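Local coordinates for protein 433aa long hypothetical phosphoribosylglycinamide formyl transferase (PDB 2DWC) that is an ATP-grasp family protein of unassigned function that holds adenosine-5'-diphosphate in its ATP-grasp domain, at residues D268-M280 with A289-M301. Residues are numbered along the deposited sequence; the frame is centred on the assembly and turned at random.
Sequences DVLGGLGIFGVEM and ANEVSPRPHDTGM. With ADP (adenosine-5'-diphosphate), chain H.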
loop_
_atom_site.group_PDB
_atom_site.type_symbol
_atom_site.label_atom_id
_atom_site.label_comp_id
_atom_site.label_asym_id
_atom_site.label_seq_id
_atom_site.Cartn_x
_atom_site.Cartn_y
_atom_site.Cartn_z
ATOM N N ASP B 268 5.643 16.631 23.557
ATOM C CA ASP B 268 5.667 18.103 23.665
ATOM C C ASP B 268 7.119 18.546 23.952
ATOM O O ASP B 268 7.552 19.617 23.494
ATOM C CB ASP B 268 4.781 18.574 24.836
ATOM C CG ASP B 268 3.304 18.604 24.490
ATOM O OD1 ASP B 268 2.505 18.783 25.442
ATOM O OD2 ASP B 268 2.917 18.448 23.298
ATOM N N VAL B 269 7.856 17.769 24.746
ATOM C CA VAL B 269 9.255 18.122 25.005
ATOM C C VAL B 269 10.168 17.871 23.782
ATOM O O VAL B 269 11.027 18.702 23.455
ATOM C CB VAL B 269 9.818 17.338 26.196
ATOM C CG1 VAL B 269 11.331 17.570 26.314
ATOM C CG2 VAL B 269 9.109 17.806 27.499
ATOM N N LEU B 270 10.002 16.729 23.111
ATOM C CA LEU B 270 10.881 16.448 21.970
ATOM C C LEU B 270 10.611 17.403 20.806
ATOM O O LEU B 270 11.551 17.825 20.133
ATOM C CB LEU B 270 10.769 14.960 21.544
ATOM C CG LEU B 270 11.233 13.975 22.632
ATOM C CD1 LEU B 270 10.982 12.548 22.152
ATOM C CD2 LEU B 270 12.749 14.189 22.948
ATOM N N GLY B 271 9.335 17.731 20.581
ATOM C CA GLY B 271 8.957 18.685 19.548
ATOM C C GLY B 271 9.088 18.177 18.112
ATOM O O GLY B 271 9.154 16.965 17.906
ATOM N N GLY B 272 9.116 19.111 17.154
ATOM C CA GLY B 272 9.253 18.756 15.743
ATOM C C GLY B 272 7.961 18.285 15.111
ATOM O O GLY B 272 6.857 18.557 15.603
ATOM N N LEU B 273 8.078 17.576 13.985
ATOM C CA LEU B 273 6.890 16.986 13.329
ATOM C C LEU B 273 7.234 15.530 13.036
ATOM O O LEU B 273 8.378 15.224 12.748
ATOM C CB LEU B 273 6.564 17.627 11.968
ATOM C CG LEU B 273 6.260 19.127 11.938
ATOM C CD1 LEU B 273 6.054 19.549 10.464
ATOM C CD2 LEU B 273 4.988 19.397 12.793
ATOM N N GLY B 274 6.247 14.645 13.119
ATOM C CA GLY B 274 6.502 13.240 12.829
ATOM C C GLY B 274 5.874 12.297 13.839
ATOM O O GLY B 274 5.317 12.725 14.862
ATOM N N ILE B 275 5.920 11.013 13.541
ATOM C CA ILE B 275 5.388 10.042 14.492
ATOM C C ILE B 275 6.511 9.603 15.448
ATOM O O ILE B 275 7.695 9.576 15.076
ATOM C CB ILE B 275 4.746 8.878 13.732
ATOM C CG1 ILE B 275 3.643 8.267 14.612
ATOM C CG2 ILE B 275 5.769 7.893 13.337
ATOM C CD1 ILE B 275 2.642 7.588 13.799
ATOM N N PHE B 276 6.127 9.244 16.677
ATOM C CA PHE B 276 7.059 8.823 17.706
ATOM C C PHE B 276 6.584 7.474 18.230
ATOM O O PHE B 276 5.385 7.250 18.328
ATOM C CB PHE B 276 7.021 9.819 18.901
ATOM C CG PHE B 276 7.598 11.177 18.597
ATOM C CD1 PHE B 276 6.883 12.105 17.849
ATOM C CD2 PHE B 276 8.866 11.525 19.054
ATOM C CE1 PHE B 276 7.429 13.373 17.550
ATOM C CE2 PHE B 276 9.424 12.805 18.765
ATOM C CZ PHE B 276 8.696 13.713 18.013
ATOM N N GLY B 277 7.503 6.583 18.561
ATOM C CA GLY B 277 7.082 5.312 19.126
ATOM C C GLY B 277 7.413 5.437 20.625
ATOM O O GLY B 277 8.543 5.189 21.060
ATOM N N VAL B 278 6.428 5.860 21.425
ATOM C CA VAL B 278 6.688 5.977 22.867
ATOM C C VAL B 278 6.420 4.639 23.544
ATOM O O VAL B 278 5.291 4.148 23.536
ATOM C CB VAL B 278 5.781 7.074 23.475
ATOM C CG1 VAL B 278 6.184 7.288 24.942
ATOM C CG2 VAL B 278 5.902 8.376 22.641
ATOM N N GLU B 279 7.452 4.075 24.177
ATOM C CA GLU B 279 7.373 2.763 24.799
ATOM C C GLU B 279 6.993 2.899 26.265
ATOM O O GLU B 279 7.600 3.684 26.963
ATOM C CB GLU B 279 8.729 2.074 24.693
ATOM C CG GLU B 279 9.125 1.657 23.260
ATOM C CD GLU B 279 8.084 0.742 22.645
ATOM O OE1 GLU B 279 7.598 -0.174 23.358
ATOM O OE2 GLU B 279 7.753 0.938 21.454
ATOM N N MET B 280 5.998 2.130 26.706
ATOM C CA MET B 280 5.545 2.184 28.094
ATOM C C MET B 280 5.231 0.803 28.649
ATOM O O MET B 280 4.950 -0.129 27.893
ATOM C CB MET B 280 4.283 3.028 28.176
ATOM C CG MET B 280 4.519 4.491 27.831
ATOM S SD MET B 280 3.014 5.434 27.883
ATOM C CE MET B 280 3.184 6.591 26.586
ATOM N N ALA B 289 6.812 5.137 31.764
ATOM C CA ALA B 289 7.447 5.446 30.475
ATOM C C ALA B 289 8.772 4.737 30.456
ATOM O O ALA B 289 9.531 4.806 31.425
ATOM C CB ALA B 289 7.677 6.959 30.297
ATOM N N ASN B 290 9.086 4.072 29.343
ATOM C CA ASN B 290 10.321 3.334 29.271
ATOM C C ASN B 290 11.309 4.088 28.402
ATOM O O ASN B 290 12.330 4.547 28.882
ATOM C CB ASN B 290 10.045 1.927 28.736
ATOM C CG ASN B 290 11.311 1.151 28.441
ATOM O OD1 ASN B 290 12.346 1.375 29.057
ATOM N ND2 ASN B 290 11.216 0.201 27.506
ATOM N N GLU B 291 11.007 4.224 27.115
ATOM C CA GLU B 291 11.921 4.966 26.249
ATOM C C GLU B 291 11.104 5.450 25.044
ATOM O O GLU B 291 9.901 5.317 25.033
ATOM C CB GLU B 291 13.062 4.053 25.811
ATOM C CG GLU B 291 12.613 2.887 24.947
ATOM C CD GLU B 291 13.741 1.912 24.670
ATOM O OE1 GLU B 291 14.913 2.326 24.770
ATOM O OE2 GLU B 291 13.458 0.743 24.336
ATOM N N VAL B 292 11.744 6.039 24.045
ATOM C CA VAL B 292 10.966 6.513 22.900
ATOM C C VAL B 292 11.821 6.521 21.632
ATOM O O VAL B 292 13.019 6.809 21.683
ATOM C CB VAL B 292 10.393 7.940 23.194
ATOM C CG1 VAL B 292 11.455 8.794 23.776
ATOM C CG2 VAL B 292 9.858 8.608 21.908
ATOM N N SER B 293 11.213 6.152 20.515
ATOM C CA SER B 293 11.941 6.206 19.240
ATOM C C SER B 293 11.304 7.376 18.500
ATOM O O SER B 293 10.089 7.421 18.327
ATOM C CB SER B 293 11.757 4.918 18.441
ATOM O OG SER B 293 12.705 4.921 17.399
ATOM N N PRO B 294 12.114 8.365 18.063
ATOM C CA PRO B 294 11.557 9.524 17.366
ATOM C C PRO B 294 11.322 9.287 15.869
ATOM O O PRO B 294 11.730 10.100 15.037
ATOM C CB PRO B 294 12.601 10.604 17.648
ATOM C CG PRO B 294 13.876 9.822 17.530
ATOM C CD PRO B 294 13.574 8.515 18.239
ATOM N N ARG B 295 10.614 8.202 15.573
ATOM C CA ARG B 295 10.335 7.811 14.186
ATOM C C ARG B 295 9.472 6.585 14.237
ATOM O O ARG B 295 9.274 6.006 15.309
ATOM C CB ARG B 295 11.683 7.457 13.502
ATOM C CG ARG B 295 12.556 6.402 14.219
ATOM C CD ARG B 295 13.943 6.311 13.485
ATOM N NE ARG B 295 15.021 6.366 14.450
ATOM C CZ ARG B 295 15.758 7.435 14.777
ATOM N NH1 ARG B 295 15.629 8.677 14.226
ATOM N NH2 ARG B 295 16.627 7.253 15.749
ATOM N N PRO B 296 8.962 6.148 13.076
ATOM C CA PRO B 296 8.126 4.948 12.972
ATOM C C PRO B 296 8.937 3.802 13.627
ATOM O O PRO B 296 10.175 3.768 13.554
ATOM C CB PRO B 296 8.003 4.741 11.462
ATOM C CG PRO B 296 7.957 6.155 10.920
ATOM C CD PRO B 296 8.989 6.911 11.796
ATOM N N HIS B 297 8.239 2.870 14.256
ATOM C CA HIS B 297 8.865 1.800 14.995
ATOM C C HIS B 297 8.336 0.455 14.474
ATOM O O HIS B 297 7.172 0.372 14.034
ATOM C CB HIS B 297 8.470 1.982 16.473
ATOM C CG HIS B 297 9.229 1.113 17.418
ATOM N ND1 HIS B 297 10.598 1.200 17.570
ATOM C CD2 HIS B 297 8.811 0.156 18.281
ATOM C CE1 HIS B 297 10.991 0.332 18.486
ATOM N NE2 HIS B 297 9.928 -0.314 18.932
ATOM N N ASP B 298 9.144 -0.597 14.574
ATOM C CA ASP B 298 8.689 -1.866 14.045
ATOM C C ASP B 298 7.368 -2.418 14.574
ATOM O O ASP B 298 6.588 -2.965 13.801
ATOM C CB ASP B 298 9.812 -2.930 14.127
ATOM C CG ASP B 298 10.425 -3.064 15.515
ATOM O OD1 ASP B 298 11.518 -3.681 15.602
ATOM O OD2 ASP B 298 9.835 -2.585 16.511
ATOM N N THR B 299 7.076 -2.213 15.855
ATOM C CA THR B 299 5.829 -2.740 16.425
ATOM C C THR B 299 4.640 -2.104 15.730
ATOM O O THR B 299 3.571 -2.710 15.634
ATOM C CB THR B 299 5.764 -2.444 17.927
ATOM O OG1 THR B 299 5.789 -1.027 18.120
ATOM C CG2 THR B 299 6.989 -3.101 18.643
ATOM N N GLY B 300 4.861 -0.900 15.215
ATOM C CA GLY B 300 3.820 -0.170 14.504
ATOM C C GLY B 300 3.462 -0.738 13.145
ATOM O O GLY B 300 2.539 -0.242 12.520
ATOM N N MET B 301 4.160 -1.776 12.676
ATOM C CA MET B 301 3.781 -2.359 11.379
ATOM C C MET B 301 2.369 -2.908 11.431
ATOM O O MET B 301 1.729 -3.055 10.411
ATOM C CB MET B 301 4.775 -3.442 10.916
ATOM C CG MET B 301 6.041 -2.813 10.266
ATOM S SD MET B 301 7.103 -4.110 9.544
ATOM C CE MET B 301 8.051 -4.642 10.962
HETATM P PB ADP H . 16.137 -1.710 23.982
HETATM O O1B ADP H . 15.795 -0.740 22.917
HETATM O O2B ADP H . 15.668 -3.250 23.925
HETATM O O3B ADP H . 17.382 -1.478 24.975
HETATM P PA ADP H . 15.193 -1.686 26.623
HETATM O O1A ADP H . 16.535 -2.225 26.935
HETATM O O2A ADP H . 14.899 -0.339 27.451
HETATM O O3A ADP H . 15.027 -1.293 25.071
HETATM O "O5'" ADP H . 14.026 -2.732 26.976
HETATM C "C5'" ADP H . 14.007 -4.026 26.368
HETATM C "C4'" ADP H . 13.042 -4.920 27.146
HETATM O "O4'" ADP H . 13.580 -5.327 28.414
HETATM C "C3'" ADP H . 11.786 -4.122 27.492
HETATM O "O3'" ADP H . 10.918 -4.102 26.355
HETATM C "C2'" ADP H . 11.230 -5.063 28.557
HETATM O "O2'" ADP H . 10.782 -6.270 27.935
HETATM C "C1'" ADP H . 12.499 -5.340 29.365
HETATM N N9 ADP H . 12.755 -4.256 30.342
HETATM C C8 ADP H . 13.550 -3.206 30.168
HETATM N N7 ADP H . 13.549 -2.458 31.273
HETATM C C5 ADP H . 12.752 -3.042 32.155
HETATM C C6 ADP H . 12.350 -2.736 33.454
HETATM N N6 ADP H . 12.839 -1.670 34.077
HETATM N N1 ADP H . 11.488 -3.556 34.074
HETATM C C2 ADP H . 11.024 -4.640 33.480
HETATM N N3 ADP H . 11.387 -4.962 32.249
HETATM C C4 ADP H . 12.240 -4.191 31.567
HETATM O O HOH W 1 9.324 11.655 14.357
HETATM O O HOH W 2 8.755 -1.126 25.799
#
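G277 and S293 pair across the two antiparallel arms, strands 274-283 and 286-293, of a beta hairpin buried near the centre of the chain, in the ATP-grasp domain and beside the bound adenosine-5'-diphosphate. Their amides exchange hydrogen bonds: G277 N reaches S293 O at 2.7 Å, in the carbonyl plane, whereas S293 N meets G277 O from above that plane. Further along, N290 and E291 both face E279, which makes a classic beta bulge. E279 O accepts the amide of N290 at 2.8 Å and, weakly, that of E291, while E279 N donates a hydrogen bond to E291 O. The bulge shows how an irregular strand can serve a ligand pocket: both of its doubled residues line the nucleotide site. E291 CG sits between the backbone N and carbonyl carbon (chi1 65°), and from there the extended chain carries OE2 to 2.7 Å from O3A of the nucleotide.

The side chains of E279 and E291 run side by side, but their carboxylates stay apart, the planes 83° from each other; that of E279 is gripped by T212 and H235, and a water links its OE1 to N290 ND2. From the opposite direction the H297 ring brings CD2 to 3.4 Å from E279 OE2, its plane turned 43° from the carboxylate.

On the apolar side, V292 points CG2 at the edge of the F276 ring and beside V278 CG2 (4.0 Å), while L270 CD1 at the helix end meets V292 tip to tip. Past the strand, P294 centres an inverse gamma turn and crosses F276 at about a right angle, and I275 CG2 packs 3.7 Å from P296 CG.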